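Local coordinates for protein bifunctional enzyme IspD/IspF (Campylobacter jejuni, PDB 1W55) that catalyses two steps of isoprenoid precursor synthesis, transferring the cytidylyl group of CTP to methylerythritol phosphate and forming methylerythritol cyclodiphosphate with release of CMP, at residues Ile7-Ala11 / Ser79-Leu84; Lys48-Thr53 / Ala83-Ser89. Numbering follows the deposited sequence.

Interaction 1. Residues Ile7-Ala11 / Ser79-Leu84; sequences IMLAA and SLKKAL. With C (cytidine-5'-monophosphate), chain D.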
loop_
_atom_site.group_PDB
_atom_site.type_symbol
_atom_site.label_atom_id
_atom_site.label_comp_id
_atom_site.label_asym_id
_atom_site.label_seq_id
_atom_site.Cartn_x
_atom_site.Cartn_y
_atom_site.Cartn_z
ATOM N N ILE A 7 23.615 -28.393 6.630
ATOM C CA ILE A 7 23.885 -28.130 8.043
ATOM C C ILE A 7 23.564 -26.674 8.358
ATOM O O ILE A 7 24.166 -25.751 7.790
ATOM C CB ILE A 7 25.349 -28.453 8.431
ATOM C CG1 ILE A 7 25.675 -29.939 8.205
ATOM C CG2 ILE A 7 25.613 -28.047 9.890
ATOM C CD1 ILE A 7 27.170 -30.281 8.399
ATOM N N MET A 8 22.595 -26.477 9.251
ATOM C CA MET A 8 22.260 -25.145 9.747
ATOM C C MET A 8 22.978 -24.924 11.069
ATOM O O MET A 8 22.828 -25.702 12.009
ATOM C CB MET A 8 20.741 -24.982 9.922
ATOM C CG MET A 8 19.921 -25.114 8.632
ATOM S SD MET A 8 20.357 -23.925 7.326
ATOM C CE MET A 8 19.959 -22.350 8.136
ATOM N N LEU A 9 23.764 -23.861 11.140
ATOM C CA LEU A 9 24.549 -23.598 12.341
ATOM C C LEU A 9 23.784 -22.645 13.259
ATOM O O LEU A 9 23.641 -21.479 12.946
ATOM C CB LEU A 9 25.933 -23.039 11.961
ATOM C CG LEU A 9 26.862 -24.025 11.227
ATOM C CD1 LEU A 9 28.088 -23.325 10.722
ATOM C CD2 LEU A 9 27.271 -25.216 12.120
ATOM N N ALA A 10 23.309 -23.150 14.391
ATOM C CA ALA A 10 22.377 -22.408 15.236
ATOM C C ALA A 10 22.695 -22.523 16.726
ATOM O O ALA A 10 21.842 -22.220 17.563
ATOM C CB ALA A 10 20.946 -22.883 14.973
ATOM N N ALA A 11 23.911 -22.958 17.055
ATOM C CA ALA A 11 24.323 -23.096 18.453
ATOM C C ALA A 11 25.075 -21.866 18.951
ATOM O O ALA A 11 25.303 -20.918 18.207
ATOM C CB ALA A 11 25.162 -24.368 18.649
ATOM N N SER A 79 31.068 -26.900 16.282
ATOM C CA SER A 79 29.687 -27.312 16.008
ATOM C C SER A 79 29.594 -27.955 14.633
ATOM O O SER A 79 28.980 -29.009 14.470
ATOM C CB SER A 79 28.722 -26.131 16.104
ATOM O OG SER A 79 28.801 -25.522 17.383
ATOM N N LEU A 80 30.237 -27.323 13.655
ATOM C CA LEU A 80 30.264 -27.807 12.279
ATOM C C LEU A 80 30.893 -29.202 12.173
ATOM O O LEU A 80 30.332 -30.101 11.540
ATOM C CB LEU A 80 31.012 -26.806 11.374
ATOM C CG LEU A 80 31.072 -27.169 9.879
ATOM C CD1 LEU A 80 29.695 -27.597 9.316
ATOM C CD2 LEU A 80 31.644 -26.012 9.070
ATOM N N LYS A 81 32.057 -29.366 12.800
ATOM C CA LYS A 81 32.785 -30.631 12.777
ATOM C C LYS A 81 31.939 -31.769 13.339
ATOM O O LYS A 81 31.897 -32.868 12.768
ATOM C CB LYS A 81 34.113 -30.497 13.542
ATOM C CG LYS A 81 34.832 -31.815 13.826
ATOM C CD LYS A 81 36.165 -31.583 14.535
ATOM C CE LYS A 81 37.088 -32.793 14.385
ATOM N NZ LYS A 81 38.499 -32.422 14.696
ATOM N N LYS A 82 31.259 -31.509 14.454
ATOM C CA LYS A 82 30.385 -32.514 15.058
ATOM C C LYS A 82 29.218 -32.862 14.141
ATOM O O LYS A 82 28.888 -34.033 13.974
ATOM C CB LYS A 82 29.868 -32.051 16.420
ATOM C CG LYS A 82 30.951 -31.890 17.486
ATOM C CD LYS A 82 30.409 -31.159 18.711
ATOM C CE LYS A 82 29.433 -32.041 19.500
ATOM N NZ LYS A 82 28.933 -31.363 20.729
ATOM N N ALA A 83 28.608 -31.850 13.530
ATOM C CA ALA A 83 27.467 -32.085 12.637
ATOM C C ALA A 83 27.868 -32.832 11.367
ATOM O O ALA A 83 27.073 -33.603 10.824
ATOM C CB ALA A 83 26.775 -30.773 12.293
ATOM N N LEU A 84 29.089 -32.595 10.889
ATOM C CA LEU A 84 29.594 -33.297 9.698
ATOM C C LEU A 84 29.670 -34.822 9.851
ATOM O O LEU A 84 29.515 -35.544 8.869
ATOM C CB LEU A 84 30.953 -32.744 9.253
ATOM C CG LEU A 84 30.949 -31.394 8.529
ATOM C CD1 LEU A 84 32.330 -30.770 8.563
ATOM C CD2 LEU A 84 30.455 -31.531 7.093
HETATM O OP3 C D . 29.009 -15.117 13.502
HETATM P P C D . 29.450 -16.256 14.391
HETATM O OP1 C D . 29.295 -15.944 15.858
HETATM O OP2 C D . 30.759 -16.897 13.991
HETATM O "O5'" C D . 28.318 -17.386 14.187
HETATM C "C5'" C D . 28.048 -17.961 12.918
HETATM C "C4'" C D . 27.018 -19.083 13.061
HETATM O "O4'" C D . 27.573 -20.222 13.730
HETATM C "C3'" C D . 25.799 -18.660 13.858
HETATM O "O3'" C D . 24.662 -19.096 13.136
HETATM C "C2'" C D . 25.905 -19.404 15.172
HETATM O "O2'" C D . 24.638 -19.745 15.722
HETATM C "C1'" C D . 26.708 -20.635 14.787
HETATM N N1 C D . 27.502 -21.112 15.919
HETATM C C2 C D . 27.397 -22.464 16.287
HETATM O O2 C D . 26.636 -23.240 15.648
HETATM N N3 C D . 28.126 -22.906 17.331
HETATM C C4 C D . 28.938 -22.069 18.033
HETATM N N4 C D . 29.654 -22.540 19.087
HETATM C C5 C D . 29.048 -20.728 17.680
HETATM C C6 C D . 28.307 -20.267 16.599
#
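Strand 7-9 and helix 79-84 run nearly antiparallel, at 155°, and their axes approach to 9.4 Å. The CA atoms pair as Ile7 with Ala83, Leu9 with Leu80 and Ala11 with Ser79. Between the segments the packing is apolar. Ile7 points at the helix: its CG2 lies 3.8 Å from Ala83 CB, and its CD1 lies 3.8 Å from Leu80 CD1 and 3.7 Å from Leu84 CD2. Leu9 CD2 rests 4.1 Å from Leu80 CB. At the end near Ala11 and Ser79 both segments turn polar groups to the nucleotide. Ser79 OG donates to N3 of the cytidine-5'-monophosphate (2.7 Å), and Ala11 N donates to its O2 (3.1 Å). The ribose O3' and O2' donate to Leu9 O (2.6 Å) and Ala11 O (2.8 Å). Thr53 and Gly73 also bind the nucleotide, as does Arg139 of the second subunit. A helix packed antiparallel on a strand, with the nucleotide at the strand's C-terminal end, is characteristic of the Rossmann-like GT-A fold of IspD cytidylyltransferases.

Interaction 2. Residues Lys48-Thr53 / Ala83-Ser89; sequences KKIVVT and ALELIDS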
loop_
_atom_site.group_PDB
_atom_site.type_symbol
_atom_site.label_atom_id
_atom_site.label_comp_id
_atom_site.label_asym_id
_atom_site.label_seq_id
_atom_site.Cartn_x
_atom_site.Cartn_y
_atom_site.Cartn_z
ATOM N N LYS A 48 19.435 -34.507 1.316
ATOM C CA LYS A 48 19.466 -35.882 1.808
ATOM C C LYS A 48 19.240 -35.949 3.311
ATOM O O LYS A 48 18.603 -36.875 3.831
ATOM C CB LYS A 48 20.811 -36.528 1.466
ATOM C CG LYS A 48 20.754 -38.039 1.372
ATOM C CD LYS A 48 22.085 -38.662 1.736
ATOM C CE LYS A 48 22.043 -40.181 1.628
ATOM N NZ LYS A 48 23.386 -40.695 1.234
ATOM N N LYS A 49 19.780 -34.956 4.002
ATOM C CA LYS A 49 19.685 -34.856 5.443
ATOM C C LYS A 49 19.751 -33.373 5.787
ATOM O O LYS A 49 20.402 -32.591 5.079
ATOM C CB LYS A 49 20.847 -35.615 6.084
ATOM C CG LYS A 49 20.633 -35.984 7.540
ATOM C CD LYS A 49 21.880 -36.599 8.145
ATOM C CE LYS A 49 21.853 -38.120 8.038
ATOM N NZ LYS A 49 22.151 -38.781 9.340
ATOM N N ILE A 50 19.051 -32.985 6.849
ATOM C CA ILE A 50 19.143 -31.631 7.385
ATOM C C ILE A 50 19.548 -31.681 8.858
ATOM O O ILE A 50 18.857 -32.274 9.691
ATOM C CB ILE A 50 17.824 -30.838 7.166
ATOM C CG1 ILE A 50 17.495 -30.783 5.673
ATOM C CG2 ILE A 50 17.959 -29.423 7.709
ATOM C CD1 ILE A 50 16.038 -30.497 5.348
ATOM N N VAL A 51 20.687 -31.071 9.160
ATOM C CA VAL A 51 21.207 -31.039 10.523
ATOM C C VAL A 51 21.178 -29.615 11.071
ATOM O O VAL A 51 21.498 -28.661 10.366
ATOM C CB VAL A 51 22.639 -31.646 10.601
ATOM C CG1 VAL A 51 23.169 -31.649 12.045
ATOM C CG2 VAL A 51 22.648 -33.070 10.029
ATOM N N VAL A 52 20.759 -29.479 12.319
ATOM C CA VAL A 52 20.794 -28.194 13.009
ATOM C C VAL A 52 21.626 -28.336 14.282
ATOM O O VAL A 52 21.331 -29.173 15.130
ATOM C CB VAL A 52 19.375 -27.697 13.393
ATOM C CG1 VAL A 52 19.439 -26.323 14.071
ATOM C CG2 VAL A 52 18.451 -27.658 12.178
ATOM N N THR A 53 22.666 -27.519 14.415
ATOM C CA THR A 53 23.424 -27.506 15.660
ATOM C C THR A 53 22.709 -26.595 16.642
ATOM O O THR A 53 22.176 -25.555 16.256
ATOM C CB THR A 53 24.875 -27.039 15.448
ATOM O OG1 THR A 53 24.880 -25.651 15.096
ATOM C CG2 THR A 53 25.519 -27.741 14.259
ATOM N N ALA A 83 28.608 -31.850 13.530
ATOM C CA ALA A 83 27.467 -32.085 12.637
ATOM C C ALA A 83 27.868 -32.832 11.367
ATOM O O ALA A 83 27.073 -33.603 10.824
ATOM C CB ALA A 83 26.775 -30.773 12.293
ATOM N N LEU A 84 29.089 -32.595 10.889
ATOM C CA LEU A 84 29.594 -33.297 9.698
ATOM C C LEU A 84 29.670 -34.822 9.851
ATOM O O LEU A 84 29.515 -35.544 8.869
ATOM C CB LEU A 84 30.953 -32.744 9.253
ATOM C CG LEU A 84 30.949 -31.394 8.529
ATOM C CD1 LEU A 84 32.330 -30.770 8.563
ATOM C CD2 LEU A 84 30.455 -31.531 7.093
ATOM N N GLU A 85 29.882 -35.310 11.073
ATOM C CA GLU A 85 29.926 -36.753 11.323
ATOM C C GLU A 85 28.578 -37.422 11.030
ATOM O O GLU A 85 28.487 -38.651 10.956
ATOM C CB GLU A 85 30.410 -37.061 12.748
ATOM C CG GLU A 85 31.895 -36.794 12.963
ATOM C CD GLU A 85 32.794 -37.551 11.980
ATOM O OE1 GLU A 85 33.003 -38.773 12.171
ATOM O OE2 GLU A 85 33.293 -36.929 11.012
ATOM N N LEU A 86 27.546 -36.601 10.839
ATOM C CA LEU A 86 26.218 -37.081 10.479
ATOM C C LEU A 86 26.014 -37.145 8.950
ATOM O O LEU A 86 25.034 -37.720 8.467
ATOM C CB LEU A 86 25.150 -36.192 11.140
ATOM C CG LEU A 86 24.371 -36.658 12.389
ATOM C CD1 LEU A 86 25.142 -37.624 13.303
ATOM C CD2 LEU A 86 23.822 -35.469 13.200
ATOM N N ILE A 87 26.948 -36.569 8.197
ATOM C CA ILE A 87 26.796 -36.424 6.750
ATOM C C ILE A 87 27.606 -37.466 5.988
ATOM O O ILE A 87 28.788 -37.664 6.272
ATOM C CB ILE A 87 27.222 -34.996 6.296
ATOM C CG1 ILE A 87 26.544 -33.915 7.156
ATOM C CG2 ILE A 87 26.975 -34.792 4.786
ATOM C CD1 ILE A 87 25.022 -33.936 7.133
ATOM N N ASP A 88 26.967 -38.122 5.019
ATOM C CA ASP A 88 27.677 -39.063 4.149
ATOM C C ASP A 88 27.472 -38.801 2.652
ATOM O O ASP A 88 27.914 -39.590 1.820
ATOM C CB ASP A 88 27.377 -40.530 4.528
ATOM C CG ASP A 88 25.899 -40.893 4.409
ATOM O OD1 ASP A 88 25.202 -40.370 3.509
ATOM O OD2 ASP A 88 25.350 -41.714 5.175
ATOM N N SER A 89 26.806 -37.697 2.320
ATOM C CA SER A 89 26.653 -37.276 0.930
ATOM C C SER A 89 27.927 -36.577 0.462
ATOM O O SER A 89 28.675 -36.039 1.283
ATOM C CB SER A 89 25.423 -36.363 0.760
ATOM O OG SER A 89 25.585 -35.103 1.411
#
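This contact belongs to the alpha/beta sandwich of the cytidylyltransferase domain. Strand 50-54 of the central sheet packs against the C-terminal part of helix 76-84 and the chain that leaves it. Val51 and Leu86 bury the largest areas, 62 and 57 Å². Val51 is the apolar centre. Its CG1 touches Ala83 CB at 3.7 Å and Leu86 CD2 at 4.0 Å, while its CG2 meets Ile87 CD1 at 3.8 Å. Thr53 CG2 adds a contact of 3.8 Å to Ala83 CB. Its hydroxyl is engaged with Ala10 N and the bound nucleotide. Ile50 and Val52 point away from this layer, as the alternation of a strand requires.

A type I beta turn from Leu84 to Ile87 redirects the chain and brings Leu86 and Ile87 to Val51. Leu86 also packs on Glu68 and Ile70 of strand 68-71, next in the sheet. At the end near Lys48 and Asp88 the contact turns polar. The two lysines ahead of the strand bury 53 Å² each. Lys49 NZ makes a salt bridge with Glu68 and a weak hydrogen bond, 3.2 Å, to Leu86 O. Its CD lies 4.2 Å from Ile87 CD1. Lys48 reaches further along the turn's exit. Its CD passes 4.2 Å from Ser89 CB, and its extended side chain ends in a salt bridge with Asp88, NZ to OD1 at 2.9 Å.

How the interactions relate
The two contacts lie side by side in the cytidylyltransferase domain, their centres 8 Å apart. Both use helix 76-84; their segments overlap at Ala83 and Leu84, and Ala83 touches both strands. Strands 4-9 and 50-54 are parallel neighbours in one sheet, so a single helix packs on both. The backbones also meet directly: Met8 N lies 2.7 Å from Val51 O, and Met8 O lies 3.0 Å from Thr53 N, both probable hydrogen bonds. Along the chain the order is 7-11, 48-53, then the helix, so the segments of the two contacts alternate. Interaction 1 reaches the nucleotide pocket. Interaction 2 meets it through Thr53 and extends to the opposite end of the strands.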